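Local structure of tungsten formylmethanofuran dehydrogenase subunit E (Syntrophus aciditrophicus, 3D00) at residues A[49-53]-A[67-71]; A[101-105]-A[115-119]; A[165-169]-A[179-184]. The protein binds zinc through a C-terminal treble-clef finger and, as an FmdE-like protein, belongs to a family implicated in microbial methanogenesis, its precise role unproven. All blocks are in the same frame, centred on the assembly; numbering follows the deposited sequence. Where two conformers were deposited one is given.

Contact 1 of 3, residues A[49-53]-A[67-71]; sequences LYDAI and LTPCT
A strand and the loop that follows a helix meet here chiefly through one aromatic ring and one sulfur. Residues 50-53 are extended (Tyr50 phi/psi -124/146°, Ala52 -128/149°); Leu67 ends helix 60-67, Thr68 is the first residue to leave helical angles, and the chain turns through Pro69 (-74/-7°) to bring Cys70 opposite the strand, the CA atoms of Asp51 and Cys70 lying 6.3 Å apart. An ST turn fixes that bend: Cys70 N donates to Thr68 OG1 at 3.2 Å, while the same hydroxyl is hydrogen-bonded to Val64 O of the helix.

The main projection from the strand is Tyr50. With chi1 at 62° (p) its ring reaches across to the turn, so that Tyr50 OH lies 3.3 Å from Thr68 CG2 and 3.7 Å from Pro69 CD, with Thr68 CB near the ring plane at its edge. In return, Cys70 (chi1 -49°, m) drives its sulfur into the hollow between the CD1-CE1 side of the Tyr50 ring and the Ala52 methyl. Cys70 SG is 3.3 Å from Tyr50 O, 4.0 Å from Tyr50 CE1 and 4.0 Å from Ala52 CB; it stands 4.9 Å from the Tyr50 ring centroid and 57° off the normal, an oblique sulfur-aromatic contact. Asp51 points its CA-to-CB bond away from the loop, and its OD1 salt-bridges Lys92.

Val64 touches both Ala52 and Cys70, and Val41 of helix 28-42 packs on Tyr50. The loop leaving helix 60-67 packs back on strand 50-54 before the chain enters parallel, neighbouring strand 77-79: the return leg of a beta-alpha-beta crossover.

Contact 2 of 3, residues A[101-105]-A[115-119]; sequences FLDVE and NWFLK
Residues 101-102 finish strand 96-102 in extended conformation (Leu102 phi/psi -84/137°), after which Asp103 leads into a 3-10 segment at Val104 and Glu105. Opposite, residues 115-117 form the last turn of helix 111-117. Leu118 (-94/4°) and Lys119, with positive phi (52/35°), end it in a Schellman motif, one bond of which runs from Lys119 N to Trp116 O at 3.2 Å. The backbones stay well apart: the nearest CA pair, Val104 and Phe117, is separated by 8.6 Å, so side chains must bridge the gap.

Phe117, in a t rotamer (chi1 -173°), sends its ring toward Leu102 and Val104, which meet it at one face and at the edge respectively; both point toward the helix. Leu102 CD2 sits over the ring face, 4.0 Å from the Phe117 centroid and 27° off the normal, a CH-pi contact; its closest ring atom is Phe117 CD1 at 3.7 Å. Val104 CG2 instead approaches the ring edge, 3.3 Å from Phe117 CE2. Leu102 CD2 also lies 4.1 Å from Trp116 CZ3, near the indole plane, and Val104 CG2 is 4.5 Å from Leu118 CD2.

Ile32 of helix 28-42 touches both Leu102 and Trp116, while Ala172 of the second subunit packs on Phe117. The apolar cluster joins the C-terminal turn of helix 111-117 to the end of strand 96-102 and the 3-10 segment after it, near the surface of the alpha+beta core.

Contact 3 of 3, residues A[165-169]-A[179-184]; sequences LCPQC and ELCLSC. With ZN (zinc ion), chain B.
This is a metal-centred contact: a zinc ion joins two cysteine pairs, one in the loop between strands 163-165 and 172-174, the other at the start of helix 182-187. The four bonds are nearly equal, ZN to Cys166 SG 2.4 Å, to Cys169 SG 2.5 Å, to Cys181 SG 2.4 Å and to Cys184 SG 2.5 Å.

Both pairs have CxxC spacing, the first in a zinc knuckle, the second at the N-cap and first turn of the helix. In residues 165-169 the chain bends from Cys166 (phi/psi -69/125°) through Pro167 (-66/-25°) and Gln168; in residues 179-184 it passes from extended Leu180 and Cys181 (-77/166°) into helix. The segments come closest at the CA atoms of Cys166 and Leu180, 5.2 Å apart, with Gln168 and Cys184 at 6.9 Å. Cys166 takes the t rotamer, Cys169 and Cys181 take p and Cys184 takes m, which turns all four thiolates inward.

Backbone amides support the sulfurs. Cys181 N donates to Cys166 SG at 3.5 Å and 167°, linking the knuckle to the helix start, and Gln168 N makes a weak bond to the same sulfur. Cys181 SG, at the N-cap, accepts from Cys184 N at 3.4 Å.

Leu180 CD2 fits against Pro167 CG (3.8 Å) and Gln168 CB (3.6 Å), and Pro167 CD lies 3.3 Å from Glu179 O. Tyr173 of strand 172-174 packs on Cys166 and Cys181; Leu84 of the second subunit reaches Cys181. A knuckle in the beta-hairpin supplies two ligands and the N-terminus of the helix the other two, the treble-clef zinc finger.

How the contacts relate
The three contacts follow one another along the chain without overlap. Contacts 1 and 2 belong to the alpha+beta core and reach the same mixed sheet, through strand 50-54 and strand 96-102, which are separated in it by strand 86-91; their centres are about 24 Å apart, and helix 28-42 packs on both. Contact 3 lies in the C-terminal zinc finger, its centre about 33 Å from that of contact 1 and about 44 Å from that of contact 2, across the chain's centre from the latter. The finger is a distant appendage of its own core, yet all three contacts touch the second subunit, consistent with a dimer in which each finger packs against its partner's core.

Contact 1 of 3, residues A[49-53]-A[67-71]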
ATOM      1  N   LEU A  49       6.043   8.635  17.764  1.00 47.91           N
ATOM      2  CA  LEU A  49       6.003   7.559  16.754  1.00 47.00           C
ATOM      3  C   LEU A  49       4.557   7.132  16.504  1.00 45.50           C
ATOM      4  O   LEU A  49       3.853   6.644  17.413  1.00 44.91           O
ATOM      5  CB  LEU A  49       6.837   6.327  17.195  1.00 47.24           C
ATOM      6  N   TYR A  50       4.122   7.296  15.259  1.00 42.68           N
ATOM      7  CA  TYR A  50       2.729   7.122  14.935  1.00 39.48           C
ATOM      8  C   TYR A  50       2.545   6.082  13.843  1.00 39.39           C
ATOM      9  O   TYR A  50       3.385   5.942  12.964  1.00 39.37           O
ATOM     10  CB  TYR A  50       2.112   8.490  14.564  1.00 37.71           C
ATOM     11  CG  TYR A  50       2.685   9.222  13.344  1.00 36.41           C
ATOM     12  CD1 TYR A  50       2.289   8.881  12.077  1.00 37.14           C
ATOM     13  CD2 TYR A  50       3.578  10.277  13.478  1.00 35.95           C
ATOM     14  CE1 TYR A  50       2.778   9.515  10.975  1.00 36.38           C
ATOM     15  CE2 TYR A  50       4.062  10.947  12.371  1.00 35.93           C
ATOM     16  CZ  TYR A  50       3.653  10.539  11.114  1.00 36.60           C
ATOM     17  OH  TYR A  50       4.083  11.156   9.962  1.00 36.98           O
ATOM     18  N   ASP A  51       1.445   5.347  13.926  1.00 39.03           N
ATOM     19  CA  ASP A  51       0.957   4.571  12.802  1.00 38.61           C
ATOM     20  C   ASP A  51      -0.156   5.306  12.039  1.00 35.92           C
ATOM     21  O   ASP A  51      -0.665   6.307  12.478  1.00 34.56           O
ATOM     22  CB  ASP A  51       0.506   3.168  13.271  1.00 40.03           C
ATOM     23  CG  ASP A  51       1.692   2.176  13.457  1.00 41.80           C
ATOM     24  OD1 ASP A  51       2.868   2.588  13.388  1.00 40.66           O
ATOM     25  OD2 ASP A  51       1.425   0.967  13.661  1.00 43.83           O
ATOM     26  N   ALA A  52      -0.541   4.808  10.879  1.00 35.64           N
ATOM     27  CA  ALA A  52      -1.582   5.483  10.082  1.00 35.43           C
ATOM     28  C   ALA A  52      -2.692   4.512   9.679  1.00 35.46           C
ATOM     29  O   ALA A  52      -2.443   3.346   9.527  1.00 34.30           O
ATOM     30  CB  ALA A  52      -0.938   6.120   8.867  1.00 35.97           C
ATOM     31  N   ILE A  53      -3.912   5.007   9.536  1.00 37.94           N
ATOM     32  CA  ILE A  53      -5.035   4.251   8.974  1.00 39.72           C
ATOM     33  C   ILE A  53      -5.710   5.086   7.905  1.00 40.86           C
ATOM     34  O   ILE A  53      -6.056   6.244   8.169  1.00 40.07           O
ATOM     35  CB  ILE A  53      -6.127   3.912  10.033  1.00 41.91           C
ATOM     36  CG1 ILE A  53      -5.718   2.757  10.920  1.00 42.74           C
ATOM     37  CG2 ILE A  53      -7.438   3.481   9.365  1.00 43.04           C
ATOM     38  CD1 ILE A  53      -6.112   3.012  12.287  1.00 43.91           C
ATOM     39  N   LEU A  67       4.502  10.935   2.515  1.00 37.41           N
ATOM     40  CA  LEU A  67       4.760  11.997   3.488  1.00 36.47           C
ATOM     41  C   LEU A  67       5.193  11.552   4.890  1.00 37.43           C
ATOM     42  O   LEU A  67       5.692  12.369   5.681  1.00 39.98           O
ATOM     43  CB  LEU A  67       3.480  12.841   3.641  1.00 35.99           C
ATOM     44  CG  LEU A  67       3.040  13.712   2.470  1.00 35.21           C
ATOM     45  CD1 LEU A  67       1.662  14.354   2.674  1.00 33.41           C
ATOM     46  CD2 LEU A  67       4.123  14.774   2.228  1.00 33.39           C
ATOM     47  N   THR A  68       4.929  10.281   5.219  1.00 38.99           N
ATOM     48  CA  THR A  68       5.119   9.756   6.560  1.00 37.83           C
ATOM     49  C   THR A  68       5.998   8.516   6.436  1.00 37.13           C
ATOM     50  O   THR A  68       6.226   8.054   5.334  1.00 35.53           O
ATOM     51  CB  THR A  68       3.779   9.314   7.198  1.00 37.41           C
ATOM     52  OG1 THR A  68       3.325   8.151   6.535  1.00 37.74           O
ATOM     53  CG2 THR A  68       2.648  10.389   7.090  1.00 34.26           C
ATOM     54  N   PRO A  69       6.550   8.028   7.557  1.00 37.37           N
ATOM     55  CA  PRO A  69       7.290   6.757   7.517  1.00 37.77           C
ATOM     56  C   PRO A  69       6.443   5.527   7.383  1.00 37.79           C
ATOM     57  O   PRO A  69       7.010   4.430   7.205  1.00 38.84           O
ATOM     58  CB  PRO A  69       8.081   6.742   8.858  1.00 37.16           C
ATOM     59  CG  PRO A  69       7.833   7.992   9.527  1.00 36.93           C
ATOM     60  CD  PRO A  69       6.650   8.677   8.887  1.00 36.64           C
ATOM     61  N   CYS A  70       5.108   5.688   7.462  1.00 36.10           N
ATOM     62  CA  CYS A  70       4.185   4.586   7.411  1.00 36.04           C
ATOM     63  C   CYS A  70       3.977   4.174   5.971  1.00 35.45           C
ATOM     64  O   CYS A  70       3.511   4.968   5.139  1.00 34.91           O
ATOM     65  CB  CYS A  70       2.838   4.972   8.048  1.00 36.22           C
ATOM     66  SG  CYS A  70       2.985   5.768   9.674  1.00 38.73           S
ATOM     67  N   THR A  71       4.250   2.912   5.686  1.00 37.55           N
ATOM     68  CA  THR A  71       4.003   2.359   4.372  1.00 37.01           C
ATOM     69  C   THR A  71       3.157   1.112   4.483  1.00 39.29           C
ATOM     70  O   THR A  71       3.055   0.488   5.526  1.00 39.45           O
ATOM     71  CB  THR A  71       5.320   2.063   3.575  1.00 37.98           C
ATOM     72  OG1 THR A  71       5.959   0.890   4.064  1.00 39.80           O
ATOM     73  CG2 THR A  71       6.273   3.214   3.668  1.00 37.23           C
TER

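Contact 2 of 3, residues A[101-105]-A[115-119]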
ATOM      1  N   PHE A 101     -10.859  14.244   7.960  1.00 38.15           N
ATOM      2  CA  PHE A 101     -11.746  13.958   6.895  1.00 39.45           C
ATOM      3  C   PHE A 101     -12.266  15.254   6.253  1.00 42.86           C
ATOM      4  O   PHE A 101     -12.039  16.362   6.761  1.00 41.59           O
ATOM      5  CB  PHE A 101     -12.894  13.078   7.429  1.00 37.23           C
ATOM      6  CG  PHE A 101     -13.720  13.696   8.546  1.00 37.40           C
ATOM      7  CD1 PHE A 101     -13.274  13.685   9.838  1.00 37.49           C
ATOM      8  CD2 PHE A 101     -14.956  14.243   8.286  1.00 37.66           C
ATOM      9  CE1 PHE A 101     -14.051  14.213  10.857  1.00 38.27           C
ATOM     10  CE2 PHE A 101     -15.749  14.780   9.302  1.00 38.05           C
ATOM     11  CZ  PHE A 101     -15.287  14.759  10.585  1.00 37.18           C
ATOM     12  N   LEU A 102     -12.956  15.098   5.130  1.00 47.02           N
ATOM     13  CA  LEU A 102     -13.530  16.227   4.413  1.00 51.26           C
ATOM     14  C   LEU A 102     -14.897  16.623   4.994  1.00 51.86           C
ATOM     15  O   LEU A 102     -15.729  15.775   5.308  1.00 51.28           O
ATOM     16  CB  LEU A 102     -13.636  15.928   2.917  1.00 53.11           C
ATOM     17  CG  LEU A 102     -12.440  16.335   2.044  1.00 54.05           C
ATOM     18  CD1 LEU A 102     -11.206  15.834   2.714  1.00 53.58           C
ATOM     19  CD2 LEU A 102     -12.562  15.801   0.594  1.00 53.58           C
ATOM     20  N   ASP A 103     -15.085  17.927   5.125  1.00 54.15           N
ATOM     21  CA  ASP A 103     -16.280  18.532   5.690  1.00 56.70           C
ATOM     22  C   ASP A 103     -16.985  19.244   4.521  1.00 56.58           C
ATOM     23  O   ASP A 103     -16.595  20.342   4.118  1.00 55.58           O
ATOM     24  CB  ASP A 103     -15.844  19.518   6.786  1.00 57.88           C
ATOM     25  CG  ASP A 103     -16.954  19.874   7.777  1.00 59.68           C
ATOM     26  OD1 ASP A 103     -17.686  18.976   8.240  1.00 60.53           O
ATOM     27  OD2 ASP A 103     -17.049  21.080   8.133  1.00 61.08           O
ATOM     28  N   VAL A 104     -17.992  18.587   3.944  1.00 58.91           N
ATOM     29  CA  VAL A 104     -18.749  19.166   2.808  1.00 59.68           C
ATOM     30  C   VAL A 104     -19.472  20.462   3.195  1.00 59.78           C
ATOM     31  O   VAL A 104     -19.630  21.348   2.335  1.00 60.01           O
ATOM     32  CB  VAL A 104     -19.699  18.141   2.145  1.00 60.03           C
ATOM     33  CG1 VAL A 104     -20.460  18.777   0.954  1.00 59.90           C
ATOM     34  CG2 VAL A 104     -18.898  16.922   1.683  1.00 59.50           C
ATOM     35  N   GLU A 105     -19.816  20.602   4.483  1.00 59.92           N
ATOM     36  CA  GLU A 105     -20.320  21.892   5.027  1.00 61.13           C
ATOM     37  C   GLU A 105     -19.385  23.071   4.704  1.00 58.77           C
ATOM     38  O   GLU A 105     -19.847  24.211   4.507  1.00 59.50           O
ATOM     39  CB  GLU A 105     -20.579  21.827   6.552  1.00 62.82           C
ATOM     40  CG  GLU A 105     -21.082  20.441   7.116  1.00 64.64           C
ATOM     41  CD  GLU A 105     -21.892  20.540   8.446  1.00 65.43           C
ATOM     42  OE1 GLU A 105     -21.744  21.545   9.196  1.00 67.83           O
ATOM     43  OE2 GLU A 105     -22.681  19.604   8.747  1.00 67.08           O
ATOM     44  N   ASN A 115     -18.119  18.847  -6.641  1.00 46.25           N
ATOM     45  CA  ASN A 115     -18.560  18.023  -7.765  1.00 46.72           C
ATOM     46  C   ASN A 115     -17.692  16.785  -7.874  1.00 45.98           C
ATOM     47  O   ASN A 115     -18.185  15.701  -8.146  1.00 45.35           O
ATOM     48  CB  ASN A 115     -18.549  18.808  -9.094  1.00 48.45           C
ATOM     49  CG  ASN A 115     -19.665  19.883  -9.186  1.00 49.64           C
ATOM     50  OD1 ASN A 115     -20.658  19.853  -8.441  1.00 50.88           O
ATOM     51  ND2 ASN A 115     -19.479  20.847 -10.091  1.00 49.10           N
ATOM     52  N   TRP A 116     -16.392  16.968  -7.649  1.00 46.03           N
ATOM     53  CA  TRP A 116     -15.417  15.868  -7.573  1.00 45.66           C
ATOM     54  C   TRP A 116     -15.723  14.927  -6.397  1.00 44.98           C
ATOM     55  O   TRP A 116     -15.808  13.715  -6.563  1.00 43.37           O
ATOM     56  CB  TRP A 116     -13.974  16.419  -7.431  1.00 46.26           C
ATOM     57  CG  TRP A 116     -12.982  15.333  -7.060  1.00 46.05           C
ATOM     58  CD1 TRP A 116     -12.403  14.430  -7.903  1.00 46.52           C
ATOM     59  CD2 TRP A 116     -12.521  15.006  -5.750  1.00 46.66           C
ATOM     60  NE1 TRP A 116     -11.604  13.569  -7.208  1.00 46.15           N
ATOM     61  CE2 TRP A 116     -11.653  13.891  -5.881  1.00 46.65           C
ATOM     62  CE3 TRP A 116     -12.750  15.545  -4.472  1.00 46.72           C
ATOM     63  CZ2 TRP A 116     -11.006  13.324  -4.802  1.00 46.05           C
ATOM     64  CZ3 TRP A 116     -12.115  14.977  -3.390  1.00 46.67           C
ATOM     65  CH2 TRP A 116     -11.250  13.858  -3.559  1.00 46.74           C
ATOM     66  N   PHE A 117     -15.875  15.504  -5.206  1.00 45.98           N
ATOM     67  CA  PHE A 117     -16.065  14.702  -4.006  1.00 47.25           C
ATOM     68  C   PHE A 117     -17.334  13.881  -4.141  1.00 47.50           C
ATOM     69  O   PHE A 117     -17.322  12.709  -3.857  1.00 46.68           O
ATOM     70  CB  PHE A 117     -16.077  15.584  -2.739  1.00 48.51           C
ATOM     71  CG  PHE A 117     -16.110  14.804  -1.444  1.00 48.82           C
ATOM     72  CD1 PHE A 117     -15.149  13.844  -1.165  1.00 49.94           C
ATOM     73  CD2 PHE A 117     -17.090  15.037  -0.500  1.00 49.36           C
ATOM     74  CE1 PHE A 117     -15.178  13.129   0.030  1.00 49.58           C
ATOM     75  CE2 PHE A 117     -17.115  14.324   0.687  1.00 49.49           C
ATOM     76  CZ  PHE A 117     -16.157  13.361   0.941  1.00 49.16           C
ATOM     77  N   LEU A 118     -18.401  14.483  -4.650  1.00 49.02           N
ATOM     78  CA  LEU A 118     -19.707  13.816  -4.742  0.50 49.42           C
ATOM     79  C   LEU A 118     -19.925  13.144  -6.087  1.00 50.72           C
ATOM     80  O   LEU A 118     -20.999  12.597  -6.348  1.00 51.96           O
ATOM     81  CB  LEU A 118     -20.830  14.821  -4.476  0.50 48.44           C
ATOM     82  CG  LEU A 118     -20.640  15.695  -3.238  0.50 47.75           C
ATOM     83  CD1 LEU A 118     -21.793  16.685  -3.128  0.50 47.35           C
ATOM     84  CD2 LEU A 118     -20.485  14.857  -1.972  0.50 46.91           C
ATOM     85  N   LYS A 119     -18.900  13.173  -6.943  1.00 51.85           N
ATOM     86  CA  LYS A 119     -18.989  12.599  -8.295  1.00 52.68           C
ATOM     87  C   LYS A 119     -20.220  13.104  -9.115  1.00 54.01           C
ATOM     88  O   LYS A 119     -20.794  12.367  -9.906  1.00 54.39           O
ATOM     89  CB  LYS A 119     -18.941  11.062  -8.215  1.00 52.20           C
ATOM     90  CG  LYS A 119     -17.719  10.534  -7.477  1.00 52.40           C
ATOM     91  CD  LYS A 119     -17.672   9.015  -7.347  1.00 52.49           C
TER

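Contact 3 of 3, residues A[165-169]-A[179-184]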
ATOM      1  N   LEU A 165       4.982 -26.111   4.894  1.00 40.88           N
ATOM      2  CA  LEU A 165       4.974 -26.267   3.423  1.00 41.32           C
ATOM      3  C   LEU A 165       3.609 -26.722   2.895  1.00 41.75           C
ATOM      4  O   LEU A 165       3.100 -27.773   3.285  1.00 41.56           O
ATOM      5  CB  LEU A 165       6.043 -27.274   2.970  1.00 41.13           C
ATOM      6  CG  LEU A 165       6.343 -27.417   1.467  1.00 41.42           C
ATOM      7  CD1 LEU A 165       6.767 -26.082   0.884  1.00 42.47           C
ATOM      8  CD2 LEU A 165       7.381 -28.515   1.142  1.00 41.07           C
ATOM      9  N   CYS A 166       3.025 -25.954   1.983  1.00 42.91           N
ATOM     10  CA  CYS A 166       1.724 -26.333   1.427  1.00 42.88           C
ATOM     11  C   CYS A 166       1.911 -27.555   0.565  1.00 43.07           C
ATOM     12  O   CYS A 166       2.731 -27.535  -0.336  1.00 42.13           O
ATOM     13  CB  CYS A 166       1.132 -25.212   0.602  1.00 43.60           C
ATOM     14  SG  CYS A 166      -0.460 -25.663  -0.102  1.00 43.82           S
ATOM     15  N   PRO A 167       1.155 -28.633   0.850  1.00 44.13           N
ATOM     16  CA  PRO A 167       1.332 -29.852   0.068  1.00 44.92           C
ATOM     17  C   PRO A 167       0.931 -29.711  -1.376  1.00 46.50           C
ATOM     18  O   PRO A 167       1.389 -30.475  -2.207  1.00 46.07           O
ATOM     19  CB  PRO A 167       0.396 -30.850   0.743  1.00 43.48           C
ATOM     20  CG  PRO A 167      -0.540 -30.048   1.550  1.00 43.32           C
ATOM     21  CD  PRO A 167       0.128 -28.789   1.905  1.00 43.68           C
ATOM     22  N   GLN A 168       0.034 -28.774  -1.662  1.00 46.86           N
ATOM     23  CA  GLN A 168      -0.497 -28.653  -2.991  1.00 48.30           C
ATOM     24  C   GLN A 168       0.409 -27.833  -3.910  1.00 48.44           C
ATOM     25  O   GLN A 168       0.689 -28.262  -5.042  1.00 48.80           O
ATOM     26  CB  GLN A 168      -1.915 -28.083  -2.949  1.00 49.49           C
ATOM     27  CG  GLN A 168      -2.626 -28.253  -4.253  1.00 50.74           C
ATOM     28  CD  GLN A 168      -3.901 -27.502  -4.318  1.00 51.77           C
ATOM     29  OE1 GLN A 168      -4.774 -27.627  -3.446  1.00 51.16           O
ATOM     30  NE2 GLN A 168      -4.028 -26.690  -5.357  1.00 53.08           N
ATOM     31  N   CYS A 169       0.892 -26.680  -3.438  1.00 47.30           N
ATOM     32  CA  CYS A 169       1.747 -25.831  -4.277  1.00 47.63           C
ATOM     33  C   CYS A 169       3.206 -25.831  -3.869  1.00 47.08           C
ATOM     34  O   CYS A 169       4.034 -25.286  -4.598  1.00 47.89           O
ATOM     35  CB  CYS A 169       1.234 -24.392  -4.295  1.00 47.39           C
ATOM     36  SG  CYS A 169       1.530 -23.484  -2.772  1.00 46.52           S
ATOM     37  N   GLU A 179      -4.463 -26.466   6.378  1.00 54.08           N
ATOM     38  CA  GLU A 179      -3.754 -27.619   5.832  1.00 54.16           C
ATOM     39  C   GLU A 179      -3.299 -27.363   4.407  1.00 53.03           C
ATOM     40  O   GLU A 179      -2.518 -28.136   3.847  1.00 53.37           O
ATOM     41  CB  GLU A 179      -4.639 -28.860   5.821  1.00 55.96           C
ATOM     42  CG  GLU A 179      -5.585 -29.025   6.991  1.00 57.08           C
ATOM     43  CD  GLU A 179      -6.569 -30.148   6.719  1.00 57.91           C
ATOM     44  OE1 GLU A 179      -6.109 -31.299   6.521  1.00 58.73           O
ATOM     45  OE2 GLU A 179      -7.789 -29.865   6.665  1.00 58.28           O
ATOM     46  N   LEU A 180      -3.854 -26.326   3.795  1.00 50.26           N
ATOM     47  CA  LEU A 180      -3.280 -25.751   2.603  1.00 48.91           C
ATOM     48  C   LEU A 180      -3.121 -24.280   2.875  1.00 45.80           C
ATOM     49  O   LEU A 180      -3.620 -23.739   3.862  1.00 45.37           O
ATOM     50  CB  LEU A 180      -4.173 -25.943   1.376  1.00 49.63           C
ATOM     51  CG  LEU A 180      -4.659 -27.322   0.972  1.00 48.95           C
ATOM     52  CD1 LEU A 180      -5.879 -27.166   0.093  1.00 49.03           C
ATOM     53  CD2 LEU A 180      -3.570 -28.136   0.265  1.00 49.72           C
ATOM     54  N   CYS A 181      -2.392 -23.624   2.004  1.00 44.49           N
ATOM     55  CA  CYS A 181      -2.272 -22.200   2.079  1.00 43.48           C
ATOM     56  C   CYS A 181      -3.546 -21.593   1.531  1.00 43.85           C
ATOM     57  O   CYS A 181      -4.380 -22.262   0.884  1.00 45.73           O
ATOM     58  CB  CYS A 181      -1.076 -21.705   1.289  1.00 42.29           C
ATOM     59  SG  CYS A 181      -1.328 -21.819  -0.454  1.00 43.28           S
ATOM     60  N   LEU A 182      -3.685 -20.308   1.820  1.00 44.33           N
ATOM     61  CA  LEU A 182      -4.909 -19.577   1.534  1.00 42.60           C
ATOM     62  C   LEU A 182      -5.123 -19.473   0.034  1.00 42.89           C
ATOM     63  O   LEU A 182      -6.242 -19.383  -0.420  1.00 41.42           O
ATOM     64  CB  LEU A 182      -4.876 -18.211   2.200  1.00 41.95           C
ATOM     65  CG  LEU A 182      -5.064 -18.174   3.735  1.00 41.58           C
ATOM     66  CD1 LEU A 182      -4.855 -16.781   4.332  1.00 40.73           C
ATOM     67  CD2 LEU A 182      -6.456 -18.738   4.167  1.00 41.35           C
ATOM     68  N   SER A 183      -4.044 -19.524  -0.748  1.00 43.36           N
ATOM     69  CA  SER A 183      -4.182 -19.522  -2.194  1.00 43.72           C
ATOM     70  C   SER A 183      -4.828 -20.829  -2.637  1.00 45.76           C
ATOM     71  O   SER A 183      -5.847 -20.830  -3.335  1.00 45.40           O
ATOM     72  CB  SER A 183      -2.832 -19.297  -2.895  1.00 43.12           C
ATOM     73  OG  SER A 183      -3.001 -19.274  -4.300  1.00 43.25           O
ATOM     74  N   CYS A 184      -4.246 -21.947  -2.207  1.00 45.93           N
ATOM     75  CA  CYS A 184      -4.740 -23.274  -2.571  1.00 46.40           C
ATOM     76  C   CYS A 184      -6.124 -23.570  -1.991  1.00 47.31           C
ATOM     77  O   CYS A 184      -6.890 -24.381  -2.544  1.00 48.07           O
ATOM     78  CB  CYS A 184      -3.699 -24.344  -2.172  1.00 46.14           C
ATOM     79  SG  CYS A 184      -2.304 -24.372  -3.310  1.00 46.20           S
TER
HETATM   80 ZN    ZN B 200      -0.613 -23.804  -1.580  1.00 38.46          ZN